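Glycosyl hydrolases family 2, sugar binding domain protein (Bacteroides uniformis str. 3978 T3 ii, PDB 6D1P) acts as a gut bacterial beta-glucuronidase of glycoside hydrolase family 2, probably hydrolysing O-glycosidic bonds of glucuronides. Local coordinates at residues E639-L644 with Q706-R711; A519-E524 with D747-I752. One frame throughout, in Å; residues are numbered along the deposited sequence.

Contact 1 (639-644 with 706-711) joins two strands of a beta domain that follows the TIM barrel, whereas contact 2 (519-524 with 747-752) sets a loop of the barrel against the beta domain at the C-terminal end of the chain. Their centres lie about 17 Å apart, and along the chain contact 1 is nested in the loop that contact 2 closes. They meet directly where Lys641 CD packs 3.8 Å from Glu524 OE1; the ion pair from Lys641 NZ to that oxygen is long and weak. Arg633 also links them, pairing with Glu524 and packing on Lys641 and Tyr708. The active site is expected at the C-terminal ends of the barrel strands; neither contact is known to belong to it.

Contact 1 (E639-L644 with Q706-R711); sequences EPKEIL and QEYQTR
Lys641 lays its aliphatic chain across the hydroxyl end of Tyr708, the two side chains crossing at about a right angle. Two methylenes do the touching: Lys641 CE sits 3.5 Å from Tyr708 OH, and Lys641 CG is 3.8 Å from Tyr708 CE1, approaching the ring obliquely. With CG set against the ring by chi1, a bend at chi2 (-56°) brings the chain back so that CE also meets the phenol. From the other strand the tyrosine reaches over with its CG anti to N (chi1 -174°), covering about half of the 9.8 Å between Lys641 CA and Tyr708 CA; the lysine meets it. This is the tight, buried part, and Arg633 and Leu682 pack on both side chains. The phenol oxygen is hydrogen-bonded to Lys636 O, which fixes the ring's outer end. If a leucine stood at Tyr708, the carbonyl of Lys636 would probably lose this partner and a gap would open beneath the methylenes of Lys641.

Toward Glu639 the fit slackens. Its OE1 comes only to 4.1 Å from Tyr708 OH, the carboxylate plane turned 79° from the ring, and the residue is partly exposed. That oxygen is engaged elsewhere, by the backbone N of Lys636 and by a salt bridge from Lys641 NZ at 3.2 Å, weak as a hydrogen bond. No hydrogen bond joins the two segments. Strand 641-647 belongs to one sheet and strand 698-709 to another, and they meet through side chains, as in the beta-sandwich core of an immunoglobulin-like (E-set) domain.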
loop_
_atom_site.group_PDB
_atom_site.type_symbol
_atom_site.label_atom_id
_atom_site.label_comp_id
_atom_site.label_asym_id
_atom_site.label_seq_id
_atom_site.Cartn_x
_atom_site.Cartn_y
_atom_site.Cartn_z
ATOM N N GLU A 639 16.054 51.359 13.798
ATOM C CA GLU A 639 15.776 50.752 15.095
ATOM C C GLU A 639 16.883 49.772 15.473
ATOM O O GLU A 639 17.283 48.950 14.640
ATOM C CB GLU A 639 14.435 50.024 15.061
ATOM C CG GLU A 639 14.366 48.893 16.066
ATOM C CD GLU A 639 13.019 48.207 16.113
ATOM O OE1 GLU A 639 12.386 48.005 15.054
ATOM O OE2 GLU A 639 12.587 47.859 17.230
ATOM N N PRO A 640 17.404 49.823 16.701
ATOM C CA PRO A 640 18.464 48.879 17.083
ATOM C C PRO A 640 17.913 47.465 17.213
ATOM O O PRO A 640 16.834 47.245 17.771
ATOM C CB PRO A 640 18.955 49.419 18.430
ATOM C CG PRO A 640 17.755 50.109 18.994
ATOM C CD PRO A 640 17.019 50.706 17.819
ATOM N N LYS A 641 18.671 46.504 16.686
ATOM C CA LYS A 641 18.221 45.125 16.563
ATOM C C LYS A 641 19.122 44.208 17.369
ATOM O O LYS A 641 20.348 44.361 17.354
ATOM C CB LYS A 641 18.194 44.662 15.095
ATOM C CG LYS A 641 16.956 45.115 14.361
ATOM C CD LYS A 641 15.699 44.639 15.098
ATOM C CE LYS A 641 14.445 45.180 14.431
ATOM N NZ LYS A 641 13.180 44.863 15.141
ATOM N N GLU A 642 18.499 43.245 18.044
ATOM C CA GLU A 642 19.205 42.325 18.918
ATOM C C GLU A 642 19.913 41.231 18.125
ATOM O O GLU A 642 19.380 40.706 17.139
ATOM C CB GLU A 642 18.220 41.705 19.908
ATOM C CG GLU A 642 18.765 40.588 20.770
ATOM C CD GLU A 642 17.662 39.618 21.167
ATOM O OE1 GLU A 642 17.215 38.825 20.287
ATOM O OE2 GLU A 642 17.219 39.680 22.339
ATOM N N ILE A 643 21.130 40.902 18.567
ATOM C CA ILE A 643 21.932 39.803 18.040
ATOM C C ILE A 643 22.400 38.977 19.230
ATOM O O ILE A 643 23.005 39.516 20.162
ATOM C CB ILE A 643 23.143 40.304 17.220
ATOM C CG1 ILE A 643 22.712 40.948 15.915
ATOM C CG2 ILE A 643 24.128 39.181 16.918
ATOM C CD1 ILE A 643 22.426 42.423 16.027
ATOM N N LEU A 644 22.114 37.679 19.210
ATOM C CA LEU A 644 22.559 36.775 20.265
ATOM C C LEU A 644 23.681 35.892 19.742
ATOM O O LEU A 644 23.694 35.503 18.576
ATOM C CB LEU A 644 21.412 35.891 20.771
ATOM C CG LEU A 644 20.065 36.563 21.041
ATOM C CD1 LEU A 644 18.924 35.515 21.217
ATOM C CD2 LEU A 644 20.148 37.508 22.229
ATOM N N GLN A 706 22.828 39.110 6.770
ATOM C CA GLN A 706 21.372 39.130 6.794
ATOM C C GLN A 706 20.876 40.405 6.132
ATOM O O GLN A 706 21.440 41.477 6.341
ATOM C CB GLN A 706 20.799 39.060 8.224
ATOM C CG GLN A 706 21.242 37.879 9.064
ATOM C CD GLN A 706 20.756 37.973 10.511
ATOM O OE1 GLN A 706 20.863 39.030 11.147
ATOM N NE2 GLN A 706 20.194 36.868 11.028
ATOM N N GLU A 707 19.816 40.287 5.344
ATOM C CA GLU A 707 19.131 41.472 4.862
ATOM C C GLU A 707 18.289 42.069 5.978
ATOM O O GLU A 707 17.778 41.365 6.850
ATOM C CB GLU A 707 18.238 41.137 3.670
ATOM C CG GLU A 707 18.975 40.527 2.485
ATOM C CD GLU A 707 19.572 41.576 1.571
ATOM O OE1 GLU A 707 19.095 42.738 1.602
ATOM O OE2 GLU A 707 20.522 41.237 0.825
ATOM N N TYR A 708 18.136 43.381 5.946
ATOM C CA TYR A 708 17.272 44.067 6.890
ATOM C C TYR A 708 16.179 44.743 6.093
ATOM O O TYR A 708 16.466 45.550 5.201
ATOM C CB TYR A 708 18.050 45.082 7.733
ATOM C CG TYR A 708 17.201 45.702 8.809
ATOM C CD1 TYR A 708 16.613 44.910 9.799
ATOM C CD2 TYR A 708 16.963 47.068 8.837
ATOM C CE1 TYR A 708 15.815 45.470 10.792
ATOM C CE2 TYR A 708 16.170 47.641 9.829
ATOM C CZ TYR A 708 15.600 46.838 10.805
ATOM O OH TYR A 708 14.810 47.396 11.789
ATOM N N GLN A 709 14.937 44.404 6.399
ATOM C CA GLN A 709 13.792 44.855 5.626
ATOM C C GLN A 709 12.932 45.753 6.497
ATOM O O GLN A 709 12.455 45.333 7.556
ATOM C CB GLN A 709 12.990 43.665 5.099
ATOM C CG GLN A 709 11.564 43.985 4.666
ATOM C CD GLN A 709 10.828 42.745 4.164
ATOM O OE1 GLN A 709 11.416 41.889 3.487
ATOM N NE2 GLN A 709 9.544 42.632 4.508
ATOM N N THR A 710 12.739 46.987 6.047
ATOM C CA THR A 710 11.978 47.965 6.798
ATOM C C THR A 710 10.576 48.146 6.263
ATOM O O THR A 710 9.726 48.679 6.975
ATOM C CB THR A 710 12.700 49.315 6.796
ATOM O OG1 THR A 710 12.872 49.758 5.443
ATOM C CG2 THR A 710 14.058 49.171 7.459
ATOM N N ARG A 711 10.304 47.707 5.043
ATOM C CA ARG A 711 8.930 47.733 4.574
ATOM C C ARG A 711 8.136 46.633 5.274
ATOM O O ARG A 711 8.650 45.542 5.542
ATOM C CB ARG A 711 8.882 47.599 3.052
ATOM C CG ARG A 711 9.550 48.774 2.354
ATOM C CD ARG A 711 8.963 49.076 0.981
ATOM N NE ARG A 711 7.503 48.966 0.955
ATOM C CZ ARG A 711 6.754 49.269 -0.104
ATOM N NH1 ARG A 711 5.429 49.125 -0.069
ATOM N NH2 ARG A 711 7.338 49.720 -1.206
#

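Contact 2 (A519-E524 with D747-I752); sequences AGRHME and DACQFI
The guanidinium of Arg521 carries the sulfur of Cys749 over one face: Cys749 SG stands 3.5 Å above the plane, displaced toward the rim on the side of NH2. Cys749 SG is 3.6 Å from Arg521 NH2 and 3.8 Å from Arg521 CZ. Cys749 CB comes to 3.5 Å from Arg521 NH2. The flat cation therefore rests against the whole short side chain of the cysteine, a van der Waals contact in which the polarisable sulfur probably feels the positive charge. The nitrogens of the group are used separately. Arg521 NE gives its hydrogen to a water at 2.9 Å, and that water in turn donates to Ala748 O at 3.0 Å, so a single bridging molecule ties the arginine to the backbone just before Cys749. NH2 is held by Ala777 O and Gln776 OE1.

The arginine starts out straight, CG anti to its own N (chi1 173°), and bends at chi3 (-75°), which swings the guanidinium round to meet the cysteine. Alongside, the fit is looser. Met523 is bent at both chi2 and chi3 (each 54°), which brings its CE to 4.3 Å from Asp747 CB; the carboxylate of that exposed aspartate is hydrogen-bonded to Trp713 through OD2. Apart from the water bridge, the two segments meet without a hydrogen bond.

On the barrel side, His522 packs against Glu550 and Ser551 at the start of helix 550-564, and the backbone of Arg521 bonds to Glu550. On the other side, Ile752 bonds through its backbone to Ile775 where strand 751-756 runs antiparallel to strand 774-776, and Gln750 to Ala777 just beyond the ends of these strands, while Ala748, Gln750 and Ile752 lean on Leu737 of strand 730-738.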
loop_
_atom_site.group_PDB
_atom_site.type_symbol
_atom_site.label_atom_id
_atom_site.label_comp_id
_atom_site.label_asym_id
_atom_site.label_seq_id
_atom_site.Cartn_x
_atom_site.Cartn_y
_atom_site.Cartn_z
ATOM N N ALA A 519 12.659 24.132 11.639
ATOM C CA ALA A 519 13.965 24.579 11.173
ATOM C C ALA A 519 13.818 25.681 10.128
ATOM O O ALA A 519 13.017 25.571 9.184
ATOM C CB ALA A 519 14.751 23.402 10.599
ATOM N N GLY A 520 14.544 26.779 10.355
ATOM C CA GLY A 520 14.566 27.922 9.460
ATOM C C GLY A 520 13.467 28.943 9.659
ATOM O O GLY A 520 13.423 29.927 8.913
ATOM N N ARG A 521 12.562 28.740 10.615
ATOM C CA ARG A 521 11.587 29.766 10.979
ATOM C C ARG A 521 12.117 30.557 12.181
ATOM O O ARG A 521 12.607 29.960 13.143
ATOM C CB ARG A 521 10.232 29.133 11.295
ATOM C CG ARG A 521 9.209 30.100 11.855
ATOM C CD ARG A 521 7.939 29.356 12.227
ATOM N NE ARG A 521 7.178 28.988 11.035
ATOM C CZ ARG A 521 6.201 28.079 11.026
ATOM N NH1 ARG A 521 5.874 27.436 12.146
ATOM N NH2 ARG A 521 5.555 27.797 9.893
ATOM N N HIS A 522 12.026 31.894 12.117
ATOM C CA HIS A 522 12.487 32.768 13.196
ATOM C C HIS A 522 11.449 33.860 13.444
ATOM O O HIS A 522 10.418 33.939 12.767
ATOM C CB HIS A 522 13.863 33.374 12.878
ATOM C CG HIS A 522 14.857 32.364 12.418
ATOM N ND1 HIS A 522 15.638 31.638 13.291
ATOM C CD2 HIS A 522 15.153 31.907 11.175
ATOM C CE1 HIS A 522 16.396 30.800 12.604
ATOM N NE2 HIS A 522 16.125 30.946 11.318
ATOM N N MET A 523 11.736 34.718 14.423
ATOM C CA MET A 523 10.792 35.756 14.817
ATOM C C MET A 523 11.525 36.848 15.593
ATOM O O MET A 523 12.271 36.546 16.532
ATOM C CB MET A 523 9.661 35.147 15.657
ATOM C CG MET A 523 8.715 36.154 16.276
ATOM S SD MET A 523 7.997 37.291 15.085
ATOM C CE MET A 523 7.291 36.171 13.872
ATOM N N GLU A 524 11.325 38.107 15.187
ATOM C CA GLU A 524 11.937 39.234 15.888
ATOM C C GLU A 524 11.330 39.386 17.278
ATOM O O GLU A 524 10.116 39.228 17.460
ATOM C CB GLU A 524 11.738 40.537 15.109
ATOM C CG GLU A 524 12.494 40.642 13.786
ATOM C CD GLU A 524 13.994 40.847 13.956
ATOM O OE1 GLU A 524 14.469 41.084 15.097
ATOM O OE2 GLU A 524 14.708 40.752 12.934
ATOM N N ASP A 747 6.140 36.695 8.207
ATOM C CA ASP A 747 5.539 35.861 9.239
ATOM C C ASP A 747 4.511 34.904 8.645
ATOM O O ASP A 747 3.637 34.408 9.370
ATOM C CB ASP A 747 4.915 36.732 10.335
ATOM C CG ASP A 747 3.776 37.581 9.812
ATOM O OD1 ASP A 747 3.036 38.170 10.623
ATOM O OD2 ASP A 747 3.614 37.644 8.575
ATOM N N ALA A 748 4.600 34.637 7.338
ATOM C CA ALA A 748 3.674 33.716 6.682
ATOM C C ALA A 748 4.026 32.271 7.025
ATOM O O ALA A 748 5.196 31.884 6.971
ATOM C CB ALA A 748 3.699 33.924 5.165
ATOM N N CYS A 749 3.009 31.476 7.373
ATOM C CA CYS A 749 3.172 30.067 7.726
ATOM C C CYS A 749 2.368 29.092 6.853
ATOM O O CYS A 749 2.356 27.891 7.157
ATOM C CB CYS A 749 2.776 29.839 9.196
ATOM S SG CYS A 749 3.678 30.857 10.386
ATOM N N GLN A 750 1.677 29.568 5.812
ATOM C CA GLN A 750 0.894 28.689 4.937
ATOM C C GLN A 750 1.687 27.457 4.530
ATOM O O GLN A 750 2.876 27.537 4.194
ATOM C CB GLN A 750 0.467 29.418 3.652
ATOM C CG GLN A 750 -0.616 30.484 3.796
ATOM C CD GLN A 750 -0.101 31.792 4.391
ATOM O OE1 GLN A 750 1.096 31.937 4.706
ATOM N NE2 GLN A 750 -1.010 32.746 4.568
ATOM N N PHE A 751 1.010 26.317 4.552
ATOM C CA PHE A 751 1.491 25.141 3.838
ATOM C C PHE A 751 1.680 25.457 2.363
ATOM O O PHE A 751 0.832 26.093 1.725
ATOM C CB PHE A 751 0.511 23.970 3.991
ATOM C CG PHE A 751 0.750 23.153 5.217
ATOM C CD1 PHE A 751 1.887 22.367 5.322
ATOM C CD2 PHE A 751 -0.147 23.185 6.281
ATOM C CE1 PHE A 751 2.136 21.610 6.477
ATOM C CE2 PHE A 751 0.077 22.427 7.409
ATOM C CZ PHE A 751 1.226 21.637 7.515
ATOM N N ILE A 752 2.801 24.996 1.822
ATOM C CA ILE A 752 3.110 25.113 0.406
ATOM C C ILE A 752 3.411 23.716 -0.113
ATOM O O ILE A 752 4.034 22.914 0.590
ATOM C CB ILE A 752 4.288 26.084 0.172
ATOM C CG1 ILE A 752 3.859 27.509 0.494
ATOM C CG2 ILE A 752 4.719 26.072 -1.268
ATOM C CD1 ILE A 752 5.033 28.414 0.786
HETATM O O HOH W 1 6.996 31.245 9.250
#